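Local coordinates for protein beta-n-acetylhexosaminidase (Streptococcus pneumoniae, PDB 4AZI) that probably removes terminal beta-linked N-acetylglucosamine residues from glycans, as a family 20 exo-beta-D-N-acetylglucosaminidase catalytic module of the pneumococcal enzyme StrH, at residues Y21-L24 with N25-K28; K142-K145 with T146-D149; M167-F170 with A171-K175; L294-A297 with I298-T301. The protein carries 2 engineered substitutions. All coordinates share one frame; numbering follows the deposited sequence.

Interaction 1 of 4, residues Y21-L24 with N25-K28; sequences YFTL and NQLK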
loop_
_atom_site.group_PDB
_atom_site.type_symbol
_atom_site.label_atom_id
_atom_site.label_comp_id
_atom_site.label_asym_id
_atom_site.label_seq_id
_atom_site.Cartn_x
_atom_site.Cartn_y
_atom_site.Cartn_z
ATOM N N TYR A 21 -5.841 -13.143 5.057
ATOM C CA TYR A 21 -6.582 -13.353 3.810
ATOM C C TYR A 21 -7.827 -12.472 3.759
ATOM O O TYR A 21 -8.587 -12.393 4.728
ATOM C CB TYR A 21 -6.942 -14.837 3.603
ATOM C CG TYR A 21 -7.673 -15.120 2.302
ATOM C CD1 TYR A 21 -6.973 -15.320 1.109
ATOM C CD2 TYR A 21 -9.066 -15.180 2.263
ATOM C CE1 TYR A 21 -7.644 -15.570 -0.084
ATOM C CE2 TYR A 21 -9.747 -15.428 1.076
ATOM C CZ TYR A 21 -9.035 -15.621 -0.094
ATOM O OH TYR A 21 -9.719 -15.864 -1.272
ATOM N N PHE A 22 -8.013 -11.802 2.628
ATOM C CA PHE A 22 -9.244 -11.075 2.325
ATOM C C PHE A 22 -9.815 -11.665 1.038
ATOM O O PHE A 22 -9.083 -11.864 0.068
ATOM C CB PHE A 22 -8.977 -9.576 2.113
ATOM C CG PHE A 22 -8.760 -8.795 3.384
ATOM C CD1 PHE A 22 -7.539 -8.831 4.043
ATOM C CD2 PHE A 22 -9.775 -7.999 3.912
ATOM C CE1 PHE A 22 -7.337 -8.112 5.215
ATOM C CE2 PHE A 22 -9.577 -7.276 5.085
ATOM C CZ PHE A 22 -8.351 -7.333 5.734
ATOM N N THR A 23 -11.113 -11.947 1.016
ATOM C CA THR A 23 -11.727 -12.468 -0.203
ATOM C C THR A 23 -11.857 -11.336 -1.203
ATOM O O THR A 23 -11.921 -10.164 -0.816
ATOM C CB THR A 23 -13.144 -13.043 0.038
ATOM O OG1 THR A 23 -14.047 -11.970 0.320
ATOM C CG2 THR A 23 -13.150 -14.042 1.184
ATOM N N LEU A 24 -11.911 -11.683 -2.486
ATOM C CA LEU A 24 -12.147 -10.691 -3.530
ATOM C C LEU A 24 -13.385 -9.832 -3.248
ATOM O O LEU A 24 -13.339 -8.618 -3.423
ATOM C CB LEU A 24 -12.209 -11.347 -4.922
ATOM C CG LEU A 24 -12.671 -10.517 -6.126
ATOM C CD1 LEU A 24 -11.736 -9.350 -6.427
ATOM C CD2 LEU A 24 -12.832 -11.419 -7.344
ATOM N N ASN A 25 -14.482 -10.447 -2.806
ATOM C CA ASN A 25 -15.677 -9.674 -2.464
ATOM C C ASN A 25 -15.464 -8.684 -1.320
ATOM O O ASN A 25 -16.032 -7.593 -1.333
ATOM C CB ASN A 25 -16.877 -10.584 -2.179
ATOM C CG ASN A 25 -17.506 -11.129 -3.452
ATOM O OD1 ASN A 25 -17.401 -10.523 -4.518
ATOM N ND2 ASN A 25 -18.157 -12.284 -3.349
ATOM N N GLN A 26 -14.640 -9.056 -0.339
ATOM C CA GLN A 26 -14.320 -8.149 0.755
ATOM C C GLN A 26 -13.577 -6.923 0.229
ATOM O O GLN A 26 -13.858 -5.803 0.646
ATOM C CB GLN A 26 -13.517 -8.855 1.852
ATOM C CG GLN A 26 -14.372 -9.701 2.787
ATOM C CD GLN A 26 -13.547 -10.560 3.730
ATOM O OE1 GLN A 26 -12.504 -11.088 3.356
ATOM N NE2 GLN A 26 -14.025 -10.713 4.961
ATOM N N LEU A 27 -12.659 -7.143 -0.710
ATOM C CA LEU A 27 -11.850 -6.058 -1.263
ATOM C C LEU A 27 -12.662 -5.158 -2.193
ATOM O O LEU A 27 -12.502 -3.936 -2.166
ATOM C CB LEU A 27 -10.595 -6.612 -1.937
ATOM C CG LEU A 27 -9.710 -7.425 -0.975
ATOM C CD1 LEU A 27 -8.691 -8.280 -1.714
ATOM C CD2 LEU A 27 -9.031 -6.528 0.053
ATOM N N LYS A 28 -13.561 -5.762 -2.970
ATOM C CA LYS A 28 -14.503 -5.007 -3.802
ATOM C C LYS A 28 -15.345 -4.060 -2.946
ATOM O O LYS A 28 -15.544 -2.909 -3.322
ATOM C CB LYS A 28 -15.414 -5.946 -4.606
ATOM C CG LYS A 28 -14.781 -6.563 -5.849
ATOM C CD LYS A 28 -15.735 -7.560 -6.508
ATOM C CE LYS A 28 -15.732 -7.442 -8.024
ATOM N NZ LYS A 28 -16.731 -8.332 -8.705
HETATM O O HOH W 1 -11.768 -13.403 4.637
#

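Interaction 2 of 4, residues K142-K145 with T146-D149; sequences KVSK and TTMD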
loop_
_atom_site.group_PDB
_atom_site.type_symbol
_atom_site.label_atom_id
_atom_site.label_comp_id
_atom_site.label_asym_id
_atom_site.label_seq_id
_atom_site.Cartn_x
_atom_site.Cartn_y
_atom_site.Cartn_z
ATOM N N LYS A 142 19.497 -13.817 16.688
ATOM C CA LYS A 142 19.006 -15.156 16.397
ATOM C C LYS A 142 18.754 -15.242 14.902
ATOM O O LYS A 142 18.914 -14.249 14.181
ATOM C CB LYS A 142 17.726 -15.463 17.173
ATOM C CG LYS A 142 16.546 -14.545 16.890
ATOM C CD LYS A 142 15.246 -15.228 17.288
ATOM C CE LYS A 142 14.100 -14.236 17.326
ATOM N NZ LYS A 142 12.764 -14.896 17.388
ATOM N N VAL A 143 18.375 -16.429 14.436
ATOM C CA VAL A 143 17.955 -16.596 13.053
ATOM C C VAL A 143 16.601 -15.920 12.873
ATOM O O VAL A 143 15.639 -16.233 13.578
ATOM C CB VAL A 143 17.913 -18.082 12.644
ATOM C CG1 VAL A 143 17.364 -18.244 11.231
ATOM C CG2 VAL A 143 19.310 -18.687 12.749
ATOM N N SER A 144 16.545 -14.964 11.950
ATOM C CA SER A 144 15.314 -14.216 11.708
ATOM C C SER A 144 14.264 -15.090 11.041
ATOM O O SER A 144 14.582 -15.970 10.236
ATOM C CB SER A 144 15.586 -12.981 10.842
ATOM O OG SER A 144 14.367 -12.386 10.432
ATOM N N LYS A 145 13.007 -14.840 11.380
ATOM C CA LYS A 145 11.903 -15.493 10.694
ATOM C C LYS A 145 11.283 -14.598 9.631
ATOM O O LYS A 145 10.394 -15.032 8.898
ATOM C CB LYS A 145 10.840 -15.938 11.688
ATOM C CG LYS A 145 11.326 -17.046 12.605
ATOM C CD LYS A 145 10.226 -18.068 12.823
ATOM C CE LYS A 145 10.811 -19.469 12.786
ATOM N NZ LYS A 145 11.085 -19.947 11.404
ATOM N N THR A 146 11.757 -13.357 9.538
ATOM C CA THR A 146 11.097 -12.351 8.694
ATOM C C THR A 146 11.945 -11.837 7.555
ATOM O O THR A 146 11.410 -11.367 6.552
ATOM C CB THR A 146 10.641 -11.113 9.508
ATOM O OG1 THR A 146 11.784 -10.399 9.997
ATOM C CG2 THR A 146 9.751 -11.521 10.672
ATOM N N THR A 147 13.263 -11.924 7.717
ATOM C CA THR A 147 14.192 -11.128 6.921
ATOM C C THR A 147 15.261 -11.938 6.191
ATOM O O THR A 147 15.779 -12.928 6.720
ATOM C CB THR A 147 14.852 -10.066 7.820
ATOM O OG1 THR A 147 13.846 -9.143 8.262
ATOM C CG2 THR A 147 15.930 -9.315 7.088
ATOM N N MET A 148 15.586 -11.494 4.978
ATOM C CA MET A 148 16.579 -12.149 4.140
ATOM C C MET A 148 18.006 -11.661 4.409
ATOM O O MET A 148 18.233 -10.470 4.649
ATOM C CB MET A 148 16.219 -11.953 2.664
ATOM C CG MET A 148 17.317 -12.308 1.669
ATOM S SD MET A 148 16.772 -12.305 -0.048
ATOM C CE MET A 148 16.098 -10.652 -0.227
ATOM N N ASP A 149 18.950 -12.602 4.350
ATOM C CA ASP A 149 20.388 -12.343 4.446
ATOM C C ASP A 149 20.888 -11.678 3.164
ATOM O O ASP A 149 20.859 -12.278 2.091
ATOM C CB ASP A 149 21.131 -13.667 4.704
ATOM C CG ASP A 149 22.655 -13.531 4.642
ATOM O OD1 ASP A 149 23.187 -12.400 4.647
ATOM O OD2 ASP A 149 23.329 -14.584 4.590
#

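Interaction 3 of 4, residues M167-F170 with A171-K175; sequences MDFF and AGKTK. With EDO (1,2-ethanediol), chain E.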
loop_
_atom_site.group_PDB
_atom_site.type_symbol
_atom_site.label_atom_id
_atom_site.label_comp_id
_atom_site.label_asym_id
_atom_site.label_seq_id
_atom_site.Cartn_x
_atom_site.Cartn_y
_atom_site.Cartn_z
ATOM N N MET A 167 6.046 -7.652 -10.713
ATOM C CA MET A 167 6.111 -6.352 -11.381
ATOM C C MET A 167 5.692 -6.463 -12.860
ATOM O O MET A 167 5.031 -5.560 -13.393
ATOM C CB MET A 167 7.512 -5.748 -11.269
ATOM C CG MET A 167 7.893 -5.196 -9.912
ATOM S SD MET A 167 9.571 -4.535 -10.048
ATOM C CE MET A 167 9.784 -3.707 -8.466
ATOM N N ASP A 168 6.058 -7.582 -13.498
ATOM C CA ASP A 168 5.623 -7.899 -14.860
ATOM C C ASP A 168 4.089 -7.922 -14.983
ATOM O O ASP A 168 3.534 -7.341 -15.922
ATOM C CB ASP A 168 6.292 -9.196 -15.386
ATOM C CG ASP A 168 7.813 -9.027 -15.619
ATOM O OD1 ASP A 168 8.261 -7.883 -15.755
ATOM O OD2 ASP A 168 8.571 -10.027 -15.670
ATOM N N PHE A 169 3.405 -8.551 -14.027
ATOM C CA PHE A 169 1.930 -8.575 -14.043
ATOM C C PHE A 169 1.296 -7.184 -13.836
ATOM O O PHE A 169 0.350 -6.829 -14.538
ATOM C CB PHE A 169 1.382 -9.595 -13.036
ATOM C CG PHE A 169 -0.090 -9.442 -12.750
ATOM C CD1 PHE A 169 -1.042 -10.024 -13.587
ATOM C CD2 PHE A 169 -0.526 -8.714 -11.642
ATOM C CE1 PHE A 169 -2.397 -9.881 -13.326
ATOM C CE2 PHE A 169 -1.886 -8.564 -11.375
ATOM C CZ PHE A 169 -2.818 -9.141 -12.225
ATOM N N PHE A 170 1.828 -6.402 -12.896
ATOM C CA PHE A 170 1.291 -5.067 -12.605
ATOM C C PHE A 170 1.657 -3.994 -13.633
ATOM O O PHE A 170 0.933 -3.011 -13.757
ATOM C CB PHE A 170 1.668 -4.600 -11.184
ATOM C CG PHE A 170 1.028 -5.410 -10.097
ATOM C CD1 PHE A 170 -0.348 -5.406 -9.931
ATOM C CD2 PHE A 170 1.805 -6.188 -9.241
ATOM C CE1 PHE A 170 -0.944 -6.163 -8.932
ATOM C CE2 PHE A 170 1.217 -6.951 -8.243
ATOM C CZ PHE A 170 -0.160 -6.939 -8.089
ATOM N N ALA A 171 2.765 -4.184 -14.360
ATOM C CA ALA A 171 3.164 -3.257 -15.421
ATOM C C ALA A 171 1.996 -2.973 -16.352
ATOM O O ALA A 171 1.437 -3.886 -16.959
ATOM C CB ALA A 171 4.357 -3.800 -16.205
ATOM N N GLY A 172 1.611 -1.705 -16.432
ATOM C CA GLY A 172 0.488 -1.288 -17.259
ATOM C C GLY A 172 -0.892 -1.549 -16.680
ATOM O O GLY A 172 -1.890 -1.297 -17.344
ATOM N N LYS A 173 -0.956 -2.056 -15.447
ATOM C CA LYS A 173 -2.230 -2.243 -14.743
ATOM C C LYS A 173 -2.360 -1.255 -13.575
ATOM O O LYS A 173 -3.464 -0.853 -13.199
ATOM C CB LYS A 173 -2.368 -3.687 -14.239
ATOM C CG LYS A 173 -2.389 -4.752 -15.341
ATOM C CD LYS A 173 -2.782 -6.120 -14.798
ATOM C CE LYS A 173 -2.715 -7.204 -15.872
ATOM N NZ LYS A 173 -1.362 -7.333 -16.495
ATOM N N THR A 174 -1.224 -0.872 -13.004
ATOM C CA THR A 174 -1.175 0.066 -11.887
ATOM C C THR A 174 -0.094 1.108 -12.193
ATOM O O THR A 174 0.784 0.871 -13.029
ATOM C CB THR A 174 -0.894 -0.666 -10.547
ATOM O OG1 THR A 174 0.392 -1.294 -10.586
ATOM C CG2 THR A 174 -1.953 -1.744 -10.268
ATOM N N LYS A 175 -0.163 2.272 -11.554
ATOM C CA LYS A 175 0.894 3.275 -11.719
ATOM C C LYS A 175 2.025 3.016 -10.743
ATOM O O LYS A 175 3.195 3.227 -11.073
ATOM C CB LYS A 175 0.379 4.701 -11.489
ATOM C CG LYS A 175 -0.780 5.157 -12.364
ATOM C CD LYS A 175 -1.104 6.618 -12.037
ATOM C CE LYS A 175 -2.074 7.224 -13.038
ATOM N NZ LYS A 175 -3.443 6.648 -12.944
HETATM C C1 EDO E . -0.059 -11.460 -17.050
HETATM O O1 EDO E . -0.084 -12.888 -17.121
HETATM C C2 EDO E . -1.153 -10.916 -17.959
HETATM O O2 EDO E . -1.925 -9.957 -17.225
HETATM O O HOH W 2 1.256 -6.831 -17.610
#

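Interaction 4 of 4, residues L294-A297 with I298-T301; sequences LKKA and IENT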
loop_
_atom_site.group_PDB
_atom_site.type_symbol
_atom_site.label_atom_id
_atom_site.label_comp_id
_atom_site.label_asym_id
_atom_site.label_seq_id
_atom_site.Cartn_x
_atom_site.Cartn_y
_atom_site.Cartn_z
ATOM N N LEU A 294 -8.496 1.330 17.808
ATOM C CA LEU A 294 -9.490 2.008 16.966
ATOM C C LEU A 294 -9.862 3.428 17.393
ATOM O O LEU A 294 -9.830 4.354 16.582
ATOM C CB LEU A 294 -10.758 1.153 16.826
ATOM C CG LEU A 294 -11.779 1.647 15.800
ATOM C CD1 LEU A 294 -11.153 1.779 14.411
ATOM C CD2 LEU A 294 -12.989 0.722 15.781
ATOM N N LYS A 295 -10.205 3.594 18.666
ATOM C CA LYS A 295 -10.677 4.878 19.183
ATOM C C LYS A 295 -9.704 6.034 18.903
ATOM O O LYS A 295 -10.109 7.118 18.471
ATOM C CB LYS A 295 -10.951 4.737 20.677
ATOM C CG LYS A 295 -11.799 5.833 21.302
ATOM C CD LYS A 295 -12.457 5.348 22.596
ATOM C CE LYS A 295 -11.509 4.572 23.510
ATOM N NZ LYS A 295 -10.276 5.322 23.900
ATOM N N LYS A 296 -8.421 5.785 19.133
ATOM C CA LYS A 296 -7.374 6.775 18.896
ATOM C C LYS A 296 -7.164 7.067 17.399
ATOM O O LYS A 296 -6.965 8.227 17.005
ATOM C CB LYS A 296 -6.070 6.311 19.554
ATOM C CG LYS A 296 -4.860 7.206 19.309
ATOM C CD LYS A 296 -4.970 8.542 20.034
ATOM C CE LYS A 296 -4.589 8.427 21.500
ATOM N NZ LYS A 296 -4.587 9.768 22.154
ATOM N N ALA A 297 -7.195 6.016 16.580
ATOM C CA ALA A 297 -7.103 6.158 15.123
ATOM C C ALA A 297 -8.204 7.085 14.620
ATOM O O ALA A 297 -7.948 8.016 13.846
ATOM C CB ALA A 297 -7.189 4.800 14.438
ATOM N N ILE A 298 -9.426 6.828 15.073
ATOM C CA ILE A 298 -10.579 7.659 14.730
ATOM C C ILE A 298 -10.402 9.114 15.173
ATOM O O ILE A 298 -10.692 10.034 14.393
ATOM C CB ILE A 298 -11.901 7.046 15.250
ATOM C CG1 ILE A 298 -12.222 5.788 14.436
ATOM C CG2 ILE A 298 -13.036 8.064 15.157
ATOM C CD1 ILE A 298 -13.336 4.920 14.990
ATOM N N GLU A 299 -9.937 9.309 16.411
ATOM C CA GLU A 299 -9.620 10.641 16.937
ATOM C C GLU A 299 -8.626 11.343 16.018
ATOM O O GLU A 299 -8.870 12.469 15.580
ATOM C CB GLU A 299 -9.045 10.558 18.365
ATOM C CG GLU A 299 -8.850 11.913 19.042
ATOM C CD GLU A 299 -8.021 11.837 20.318
ATOM O OE1 GLU A 299 -7.501 10.747 20.635
ATOM O OE2 GLU A 299 -7.876 12.873 21.004
ATOM N N ASN A 300 -7.531 10.654 15.702
ATOM C CA ASN A 300 -6.429 11.236 14.912
ATOM C C ASN A 300 -6.777 11.636 13.475
ATOM O O ASN A 300 -6.104 12.498 12.898
ATOM C CB ASN A 300 -5.198 10.318 14.906
ATOM C CG ASN A 300 -4.556 10.179 16.274
ATOM O OD1 ASN A 300 -3.970 9.144 16.581
ATOM N ND2 ASN A 300 -4.637 11.226 17.089
ATOM N N THR A 301 -7.803 11.017 12.890
ATOM C CA THR A 301 -8.268 11.437 11.560
ATOM C C THR A 301 -8.710 12.898 11.555
ATOM O O THR A 301 -8.686 13.550 10.512
ATOM C CB THR A 301 -9.417 10.573 11.001
ATOM O OG1 THR A 301 -10.575 10.679 11.846
ATOM C CG2 THR A 301 -8.990 9.118 10.853
HETATM O O HOH W 3 -4.781 11.881 20.190
HETATM O O HOH W 4 -6.080 12.019 23.266
#

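Interaction 1 of 4, residues Y21-L24 with N25-K28
Thr-23 leaves the extended backbone of Tyr-21 and Phe-22 to become the N-cap of helix 24-37, and its carbonyl O receives Leu-27 N at 3.1 Å in the opening turn. The side chains of Thr-23 and Gln-26 then complete a capping box, each accepting from the backbone N of the other. Thr-23 OG1 lies between its own N and carbonyl carbon (chi1 70°), which turns it to Gln-26 N, 3.0 Å away. In return Gln-26 CG lies beside its own backbone N (chi1 -80°), and the chain runs extended from there to the cap. Thr-23 N approaches Gln-26 OE1 at 2.9 Å, in the plane of the amide and on a lone pair, with a nearly straight N-H (165°). A water also donates to Gln-26 OE1 at 2.7 Å, and more weakly to Tyr-21 O. Next to the cap, Leu-27 CD2 packs on Phe-22 CB at 3.7 Å, the two side chains crossing nearly at right angles, while Tyr-337 meets the Phe-22 ring edge-to-face. The helix also faces helix 94-106, where Leu-24 and Leu-27 touch Leu-100 and Lys-28 forms a salt bridge with Glu-99. The reciprocal bonds give partners to N-H groups that lack a preceding turn of helix, and the double grip on Gln-26 OE1 should help to fix the rotation of that amide.

Interaction 2 of 4, residues K142-K145 with T146-D149
No ring enters the contact between Ser-144 and the two threonines after the corner; its flat groups are peptide units, and those ending in Thr-146 N and Thr-147 N both direct their N-H groups to Ser-144 OG. On the carboxylate of Asp-187, a third flat group, OD1 meets Ser-144 OG and Thr-146 OG1 while OD2 takes Lys-145 N, and its charge would tend to polarise these hydroxyls. Ser-144 CB carries its oxygen away from its own N (chi1 171°) and over the bend, where Thr-146 N lies 2.9 Å from Ser-144 OG with a fairly straight approach of 160°. This is an ST turn. Thr-147 N reaches the same Ser-144 OG at 3.0 Å, but at a more bent 136°. Two N-H groups thus grip one hydroxyl, which is then left to donate, probably to that carboxylate. The threonines extend the hydrogen-bonded group: Thr-147 OG1 donates to Thr-146 OG1 at 3.0 Å and bonds to Ala-185 N, so that each hydroxyl has more than one polar partner and the corner is tied to the chain just after Asp-182 and Glu-183 of the inhibitor pocket. Around it, Ser-144 and Thr-147 bond through their backbones to Ala-138 in strand 137-139, Thr-146 touches Asp-122 of helix 122-130, and Met-148 packs against helix 153-170.

Interaction 3 of 4, residues M167-F170 with A171-K175
Lys-173 and Phe-169 meet where helix 153-170 ends and the chain turns into strand 176-180, one of the alpha-to-beta loops of the TIM barrel. From Lys-173 CB, which lies 3.4 Å from Phe-170 O, the lysine runs back along the helix end. Its CG passes Phe-169 O, and Lys-173 CD then lies over one face of the Phe-169 ring, offset toward the rim, 4.1 Å from the centroid in a CH-pi contact. Next, Lys-173 CE comes within 3.7 Å of Phe-169 CE1. A bend at the last torsion (chi4 58°) finally brings Lys-173 NZ to Phe-169 O at 2.6 Å, in the carbonyl plane, and leaves it in an off-centre cation-pi contact with the same ring. The ammonium also donates to O2 of a bound 1,2-ethanediol, probably a crystallisation additive, which Gln-94 holds as well. A cation at this C-terminal end should be favoured by the carbonyls gathered there. Phe-169 is further packed on Phe-53, edge-to-face, and on helix 94-106. Beside it Phe-170 O takes two backbone donors, Thr-174 N at 3.1 Å in its plane and Lys-173 N at 2.7 Å, the latter 40° above that plane.

Interaction 4 of 4, residues L294-A297 with I298-T301
Lys-296 sets out with CG opposite its backbone N (chi1 176°), then turns about the CB-CG and CG-CD bonds (chi2 70°, chi3 80°), which folds its chain over toward Glu-299 one turn on; the glutamate is extended, and the two side chains lie side by side, pointing the same way. Lys-296 CD touches Glu-299 OE1 at 3.4 Å, so the aliphatic part of the lysine touches the carboxylate as well. The salt bridge itself, Lys-296 NZ to Glu-299 OE1, is also 3.4 Å and weak as a hydrogen bond. Two waters reinforce it: one accepts a hydrogen bond from Lys-296 NZ at 2.9 Å and donates weakly to Glu-299 OE1, while the other accepts weakly from Lys-296 NZ and donates to Glu-299 OE2. Glu-299 is modelled in two conformers, so the permanence of this bridge is doubtful. The pair rides on helix 294-303, the crossover of a beta-alpha-beta unit of the TIM barrel between strands 271-282 and 321-329. Elsewhere on the same turns the chemistry is apolar. Leu-294 CG meets Ile-298 CD1 at 3.7 Å, and Leu-294 CD1 approaches the same methyl at 3.9 Å; these side chains also touch Glu-341 and Glu-344 of helix 339-352. The backbone keeps i to i+4 bonds, Ile-298 N to Leu-294 O being 2.9 Å. Further along, Thr-301 OG1 donates to Ile-298 O at 2.6 Å, folding the hydroxyl back on its own helix, while its side chain packs against Ala-348 and His-352.

All four contacts are local and lie in the one TIM-barrel module, yet each falls at a different point of a helix or strand. Interaction 1 starts a helix with neutral polar caps and interaction 3 ends one with a cation, both packing on helix 94-106, with nearest atoms about 11 Å apart. Interaction 4 lies within a helix, about 33 Å between centres from interaction 3 and on the opposite side of the chain's centre; its charged pair is exposed and water-bridged. Interaction 2 uses hydroxyls at a corner between short strands, and Met-148 there packs on helix 153-170, whose far end carries interaction 3. Buried aromatics mark interactions 1 and 3, whereas interaction 2 buries polar oxygens.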